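Local atomic coordinates of hypoxanthine-guanine-xanthine phosphoribosyltransferase (Tritrichomonas foetus, PDB entry 1HGX), a protein that transfers a phosphoribosyl group from 5-phospho-alpha-D-ribose 1-diphosphate to hypoxanthine, guanine or xanthine, salvaging host purines as nucleotides for the parasite. Residues L10-I24 and C148-Y160. Residues are numbered along the deposited sequence; the frame is centred on the assembly and turned at random.
Sequences LERVLYNQDDIQKRI and CGFVVENRYIIGY. With 5GP (guanosine-5'-monophosphate), chain C.
Phe150 lies between Tyr15 and Arg23, where helix 17-35 packs on strand 147-152. The Tyr15 ring stacks face to face on Phe150, with centroids 4.0 Å apart and planes at 21°. Over the opposite face comes Arg23 CG, a CH-pi contact. With CG anti to the backbone N (chi1 -171°) and a bend at chi2, Arg23 crosses Phe150 and reaches the strand backbone. There NE donates in the carbonyl plane to Gly149 O at 2.8 Å, and NH2 donates to Cys148 O. These carbonyls, with Glu26 at NH1, limit the guanidinium's rotation. In the buried, tightly packed part, Ile20 CG2 sits over the Tyr160 ring, whose OH bonds to Asp55. Leu14 CD1 wedges against Val152 CG2 and Ile157 CD1.

The other end is polar, and Arg12 there is exposed. Arg155 grips Glu11 end-on: NH2 to OE1 and NH1 to OE2, both 2.9 Å. Glu179 also pairs with Arg155. A salt bridge joins Arg12 NH2 to Glu153 OE2 at 2.6 Å.

Strands 10-15 and 157-158 flank strand 174-177 in a small antiparallel sheet. Ile157 N donates to guanine O6 of GMP, and N1 donates to Ile157 O. Base recognition thus lies between apolar packing at Leu14 and charge pairs just earlier in the chain.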
loop_
_atom_site.group_PDB
_atom_site.type_symbol
_atom_site.label_atom_id
_atom_site.label_comp_id
_atom_site.label_asym_id
_atom_site.label_seq_id
_atom_site.Cartn_x
_atom_site.Cartn_y
_atom_site.Cartn_z
ATOM N N LEU A 10 23.834 1.159 5.806
ATOM C CA LEU A 10 23.349 0.343 6.905
ATOM C C LEU A 10 24.517 0.105 7.826
ATOM O O LEU A 10 25.608 -0.201 7.362
ATOM C CB LEU A 10 22.851 -1.021 6.401
ATOM C CG LEU A 10 21.392 -1.200 5.983
ATOM C CD1 LEU A 10 20.487 -1.076 7.193
ATOM C CD2 LEU A 10 21.027 -0.168 4.939
ATOM N N GLU A 11 24.308 0.312 9.119
ATOM C CA GLU A 11 25.349 0.051 10.096
ATOM C C GLU A 11 25.308 -1.458 10.297
ATOM O O GLU A 11 26.339 -2.103 10.496
ATOM C CB GLU A 11 25.053 0.772 11.408
ATOM C CG GLU A 11 26.016 0.403 12.522
ATOM C CD GLU A 11 25.688 1.088 13.817
ATOM O OE1 GLU A 11 25.797 2.327 13.862
ATOM O OE2 GLU A 11 25.325 0.390 14.789
ATOM N N ARG A 12 24.093 -2.004 10.266
ATOM C CA ARG A 12 23.859 -3.435 10.403
ATOM C C ARG A 12 22.402 -3.794 10.184
ATOM O O ARG A 12 21.508 -2.956 10.318
ATOM C CB ARG A 12 24.334 -3.976 11.750
ATOM C CG ARG A 12 23.742 -3.330 12.964
ATOM C CD ARG A 12 24.556 -3.790 14.147
ATOM N NE ARG A 12 24.260 -3.074 15.380
ATOM C CZ ARG A 12 23.274 -3.395 16.212
ATOM N NH1 ARG A 12 22.465 -4.417 15.945
ATOM N NH2 ARG A 12 23.146 -2.740 17.354
ATOM N N VAL A 13 22.185 -5.041 9.796
ATOM C CA VAL A 13 20.855 -5.558 9.533
ATOM C C VAL A 13 20.353 -6.193 10.808
ATOM O O VAL A 13 21.114 -6.879 11.497
ATOM C CB VAL A 13 20.899 -6.643 8.447
ATOM C CG1 VAL A 13 19.528 -7.259 8.254
ATOM C CG2 VAL A 13 21.424 -6.059 7.141
ATOM N N LEU A 14 19.101 -5.916 11.152
ATOM C CA LEU A 14 18.493 -6.494 12.336
ATOM C C LEU A 14 17.691 -7.727 11.936
ATOM O O LEU A 14 17.703 -8.737 12.632
ATOM C CB LEU A 14 17.585 -5.478 13.033
ATOM C CG LEU A 14 18.245 -4.221 13.615
ATOM C CD1 LEU A 14 17.190 -3.383 14.322
ATOM C CD2 LEU A 14 19.360 -4.596 14.593
ATOM N N TYR A 15 16.987 -7.638 10.809
ATOM C CA TYR A 15 16.168 -8.749 10.312
ATOM C C TYR A 15 16.229 -8.762 8.807
ATOM O O TYR A 15 16.149 -7.714 8.176
ATOM C CB TYR A 15 14.702 -8.596 10.751
ATOM C CG TYR A 15 14.532 -8.550 12.245
ATOM C CD1 TYR A 15 14.656 -9.702 13.016
ATOM C CD2 TYR A 15 14.338 -7.342 12.898
ATOM C CE1 TYR A 15 14.604 -9.646 14.399
ATOM C CE2 TYR A 15 14.283 -7.278 14.278
ATOM C CZ TYR A 15 14.421 -8.430 15.020
ATOM O OH TYR A 15 14.390 -8.351 16.393
ATOM N N ASN A 16 16.431 -9.939 8.236
ATOM C CA ASN A 16 16.493 -10.086 6.784
ATOM C C ASN A 16 15.097 -10.405 6.238
ATOM O O ASN A 16 14.176 -10.657 7.011
ATOM C CB ASN A 16 17.510 -11.167 6.384
ATOM C CG ASN A 16 17.227 -12.508 7.029
ATOM O OD1 ASN A 16 16.175 -13.104 6.811
ATOM N ND2 ASN A 16 18.169 -12.989 7.832
ATOM N N GLN A 17 14.954 -10.444 4.918
ATOM C CA GLN A 17 13.651 -10.702 4.309
ATOM C C GLN A 17 13.049 -12.029 4.761
ATOM O O GLN A 17 11.837 -12.135 4.934
ATOM C CB GLN A 17 13.735 -10.611 2.777
ATOM C CG GLN A 17 12.392 -10.318 2.062
ATOM C CD GLN A 17 11.714 -9.013 2.516
ATOM O OE1 GLN A 17 10.636 -9.035 3.121
ATOM N NE2 GLN A 17 12.324 -7.893 2.214
ATOM N N ASP A 18 13.895 -13.021 5.015
ATOM C CA ASP A 18 13.413 -14.321 5.471
ATOM C C ASP A 18 12.775 -14.214 6.852
ATOM O O ASP A 18 11.714 -14.797 7.090
ATOM C CB ASP A 18 14.546 -15.352 5.481
ATOM C CG ASP A 18 15.077 -15.653 4.083
ATOM O OD1 ASP A 18 14.249 -15.865 3.163
ATOM O OD2 ASP A 18 16.317 -15.669 3.899
ATOM N N ASP A 19 13.400 -13.448 7.748
ATOM C CA ASP A 19 12.874 -13.260 9.104
ATOM C C ASP A 19 11.541 -12.531 9.046
ATOM O O ASP A 19 10.600 -12.884 9.741
ATOM C CB ASP A 19 13.833 -12.428 9.960
ATOM C CG ASP A 19 15.215 -13.050 10.086
ATOM O OD1 ASP A 19 15.315 -14.295 10.112
ATOM O OD2 ASP A 19 16.198 -12.284 10.167
ATOM N N ILE A 20 11.495 -11.481 8.240
ATOM C CA ILE A 20 10.305 -10.653 8.070
ATOM C C ILE A 20 9.139 -11.478 7.556
ATOM O O ILE A 20 8.079 -11.502 8.171
ATOM C CB ILE A 20 10.609 -9.478 7.094
ATOM C CG1 ILE A 20 11.584 -8.494 7.759
ATOM C CG2 ILE A 20 9.324 -8.781 6.644
ATOM C CD1 ILE A 20 12.227 -7.522 6.790
ATOM N N GLN A 21 9.362 -12.206 6.466
ATOM C CA GLN A 21 8.316 -13.023 5.865
ATOM C C GLN A 21 7.796 -14.136 6.774
ATOM O O GLN A 21 6.606 -14.462 6.755
ATOM C CB GLN A 21 8.784 -13.552 4.510
ATOM C CG GLN A 21 9.011 -12.428 3.493
ATOM C CD GLN A 21 7.811 -11.480 3.382
ATOM O OE1 GLN A 21 6.650 -11.921 3.329
ATOM N NE2 GLN A 21 8.081 -10.185 3.347
ATOM N N LYS A 22 8.680 -14.708 7.583
ATOM C CA LYS A 22 8.283 -15.743 8.517
ATOM C C LYS A 22 7.364 -15.108 9.574
ATOM O O LYS A 22 6.295 -15.643 9.897
ATOM C CB LYS A 22 9.527 -16.329 9.175
ATOM C CG LYS A 22 9.266 -17.307 10.292
ATOM C CD LYS A 22 10.582 -17.868 10.791
ATOM C CE LYS A 22 10.377 -18.825 11.939
ATOM N NZ LYS A 22 9.912 -18.116 13.155
ATOM N N ARG A 23 7.767 -13.954 10.091
ATOM C CA ARG A 23 6.981 -13.260 11.108
ATOM C C ARG A 23 5.596 -12.868 10.584
ATOM O O ARG A 23 4.589 -12.984 11.285
ATOM C CB ARG A 23 7.718 -12.004 11.581
ATOM C CG ARG A 23 7.075 -11.350 12.792
ATOM C CD ARG A 23 7.178 -12.262 14.008
ATOM N NE ARG A 23 6.433 -11.731 15.141
ATOM C CZ ARG A 23 5.459 -12.379 15.764
ATOM N NH1 ARG A 23 5.105 -13.594 15.372
ATOM N NH2 ARG A 23 4.815 -11.791 16.762
ATOM N N ILE A 24 5.558 -12.374 9.355
ATOM C CA ILE A 24 4.303 -11.979 8.737
ATOM C C ILE A 24 3.353 -13.169 8.623
ATOM O O ILE A 24 2.156 -13.031 8.873
ATOM C CB ILE A 24 4.554 -11.327 7.360
ATOM C CG1 ILE A 24 5.112 -9.918 7.571
ATOM C CG2 ILE A 24 3.266 -11.283 6.522
ATOM C CD1 ILE A 24 5.335 -9.170 6.303
ATOM N N CYS A 148 2.565 -7.587 17.524
ATOM C CA CYS A 148 3.817 -6.890 17.261
ATOM C C CYS A 148 4.786 -7.816 16.558
ATOM O O CYS A 148 4.974 -8.956 16.983
ATOM C CB CYS A 148 4.432 -6.379 18.571
ATOM S SG CYS A 148 6.049 -5.561 18.417
ATOM N N GLY A 149 5.352 -7.346 15.452
ATOM C CA GLY A 149 6.305 -8.145 14.707
ATOM C C GLY A 149 7.628 -8.354 15.433
ATOM O O GLY A 149 7.984 -9.485 15.763
ATOM N N PHE A 150 8.332 -7.262 15.725
ATOM C CA PHE A 150 9.641 -7.322 16.375
ATOM C C PHE A 150 9.874 -6.170 17.354
ATOM O O PHE A 150 9.363 -5.057 17.170
ATOM C CB PHE A 150 10.766 -7.192 15.333
ATOM C CG PHE A 150 10.618 -8.077 14.125
ATOM C CD1 PHE A 150 11.061 -9.395 14.150
ATOM C CD2 PHE A 150 10.082 -7.574 12.949
ATOM C CE1 PHE A 150 10.975 -10.197 13.011
ATOM C CE2 PHE A 150 9.991 -8.364 11.814
ATOM C CZ PHE A 150 10.440 -9.678 11.846
ATOM N N VAL A 151 10.688 -6.427 18.369
ATOM C CA VAL A 151 11.060 -5.387 19.310
ATOM C C VAL A 151 12.425 -4.959 18.802
ATOM O O VAL A 151 13.324 -5.776 18.620
ATOM C CB VAL A 151 11.125 -5.894 20.741
ATOM C CG1 VAL A 151 11.790 -4.846 21.644
ATOM C CG2 VAL A 151 9.707 -6.185 21.227
ATOM N N VAL A 152 12.548 -3.674 18.523
ATOM C CA VAL A 152 13.750 -3.106 17.951
ATOM C C VAL A 152 14.518 -2.239 18.960
ATOM O O VAL A 152 13.937 -1.721 19.907
ATOM C CB VAL A 152 13.324 -2.323 16.680
ATOM C CG1 VAL A 152 13.427 -0.829 16.870
ATOM C CG2 VAL A 152 14.064 -2.825 15.469
ATOM N N GLU A 153 15.828 -2.111 18.785
ATOM C CA GLU A 153 16.609 -1.303 19.714
ATOM C C GLU A 153 16.441 0.175 19.428
ATOM O O GLU A 153 16.006 0.562 18.342
ATOM C CB GLU A 153 18.084 -1.685 19.675
ATOM C CG GLU A 153 18.689 -1.633 18.291
ATOM C CD GLU A 153 20.049 -2.243 18.256
ATOM O OE1 GLU A 153 20.147 -3.485 18.395
ATOM O OE2 GLU A 153 21.022 -1.498 18.096
ATOM N N ASN A 154 16.817 0.993 20.403
ATOM C CA ASN A 154 16.690 2.436 20.306
ATOM C C ASN A 154 17.658 3.107 19.334
ATOM O O ASN A 154 18.561 3.844 19.753
ATOM C CB ASN A 154 16.822 3.050 21.703
ATOM C CG ASN A 154 16.351 4.492 21.760
ATOM O OD1 ASN A 154 15.837 5.039 20.785
ATOM N ND2 ASN A 154 16.521 5.112 22.912
ATOM N N ARG A 155 17.463 2.857 18.043
ATOM C CA ARG A 155 18.295 3.447 16.992
ATOM C C ARG A 155 17.346 3.845 15.860
ATOM O O ARG A 155 16.162 3.499 15.894
ATOM C CB ARG A 155 19.325 2.437 16.459
ATOM C CG ARG A 155 20.325 1.884 17.485
ATOM C CD ARG A 155 21.315 2.929 17.968
ATOM N NE ARG A 155 22.041 3.539 16.855
ATOM C CZ ARG A 155 23.101 3.006 16.252
ATOM N NH1 ARG A 155 23.587 1.837 16.646
ATOM N NH2 ARG A 155 23.644 3.628 15.217
ATOM N N TYR A 156 17.848 4.583 14.870
ATOM C CA TYR A 156 17.002 4.989 13.756
ATOM C C TYR A 156 16.906 3.827 12.795
ATOM O O TYR A 156 17.892 3.444 12.172
ATOM C CB TYR A 156 17.542 6.220 13.025
ATOM C CG TYR A 156 16.500 6.819 12.099
ATOM C CD1 TYR A 156 15.494 7.641 12.602
ATOM C CD2 TYR A 156 16.479 6.511 10.738
ATOM C CE1 TYR A 156 14.495 8.129 11.786
ATOM C CE2 TYR A 156 15.477 7.001 9.910
ATOM C CZ TYR A 156 14.493 7.809 10.442
ATOM O OH TYR A 156 13.498 8.301 9.636
ATOM N N ILE A 157 15.713 3.257 12.718
ATOM C CA ILE A 157 15.430 2.115 11.868
ATOM C C ILE A 157 15.176 2.522 10.419
ATOM O O ILE A 157 14.445 3.484 10.130
ATOM C CB ILE A 157 14.249 1.285 12.458
ATOM C CG1 ILE A 157 14.583 0.880 13.898
ATOM C CG2 ILE A 157 13.945 0.058 11.604
ATOM C CD1 ILE A 157 15.955 0.198 14.066
ATOM N N ILE A 158 15.728 1.726 9.515
ATOM C CA ILE A 158 15.628 1.978 8.090
ATOM C C ILE A 158 15.313 0.672 7.329
ATOM O O ILE A 158 15.593 -0.421 7.833
ATOM C CB ILE A 158 16.969 2.651 7.628
ATOM C CG1 ILE A 158 16.676 3.807 6.693
ATOM C CG2 ILE A 158 17.972 1.650 7.065
ATOM C CD1 ILE A 158 15.897 4.896 7.356
ATOM N N GLY A 159 14.639 0.784 6.180
ATOM C CA GLY A 159 14.326 -0.387 5.368
ATOM C C GLY A 159 12.914 -0.944 5.461
ATOM O O GLY A 159 12.178 -0.676 6.417
ATOM N N TYR A 160 12.522 -1.689 4.433
ATOM C CA TYR A 160 11.203 -2.319 4.368
ATOM C C TYR A 160 10.085 -1.336 4.722
ATOM O O TYR A 160 9.277 -1.578 5.623
ATOM C CB TYR A 160 11.172 -3.539 5.305
ATOM C CG TYR A 160 9.939 -4.398 5.149
ATOM C CD1 TYR A 160 9.659 -5.038 3.941
ATOM C CD2 TYR A 160 9.039 -4.556 6.207
ATOM C CE1 TYR A 160 8.506 -5.820 3.793
ATOM C CE2 TYR A 160 7.896 -5.328 6.068
ATOM C CZ TYR A 160 7.637 -5.953 4.863
ATOM O OH TYR A 160 6.512 -6.727 4.752
HETATM P P 5GP C . 5.971 8.077 18.407
HETATM O O1P 5GP C . 5.648 6.701 18.844
HETATM O O2P 5GP C . 4.790 8.939 18.334
HETATM O O3P 5GP C . 7.097 8.630 19.182
HETATM O "O5'" 5GP C . 6.633 7.922 17.004
HETATM C "C5'" 5GP C . 6.244 6.990 16.004
HETATM C "C4'" 5GP C . 6.295 7.679 14.700
HETATM O "O4'" 5GP C . 7.623 8.067 14.311
HETATM C "C3'" 5GP C . 5.766 6.811 13.601
HETATM O "O3'" 5GP C . 5.285 7.717 12.614
HETATM C "C2'" 5GP C . 7.026 6.199 13.126
HETATM O "O2'" 5GP C . 6.877 5.766 11.783
HETATM C "C1'" 5GP C . 8.105 7.278 13.229
HETATM N N9 5GP C . 9.424 6.656 13.635
HETATM C C8 5GP C . 9.798 6.292 14.920
HETATM N N7 5GP C . 10.971 5.715 14.996
HETATM C C5 5GP C . 11.430 5.660 13.678
HETATM C C6 5GP C . 12.599 5.022 13.151
HETATM O O6 5GP C . 13.532 4.530 13.783
HETATM N N1 5GP C . 12.615 4.995 11.763
HETATM C C2 5GP C . 11.622 5.538 10.953
HETATM N N2 5GP C . 11.847 5.535 9.638
HETATM N N3 5GP C . 10.529 6.174 11.442
HETATM C C4 5GP C . 10.471 6.175 12.819
#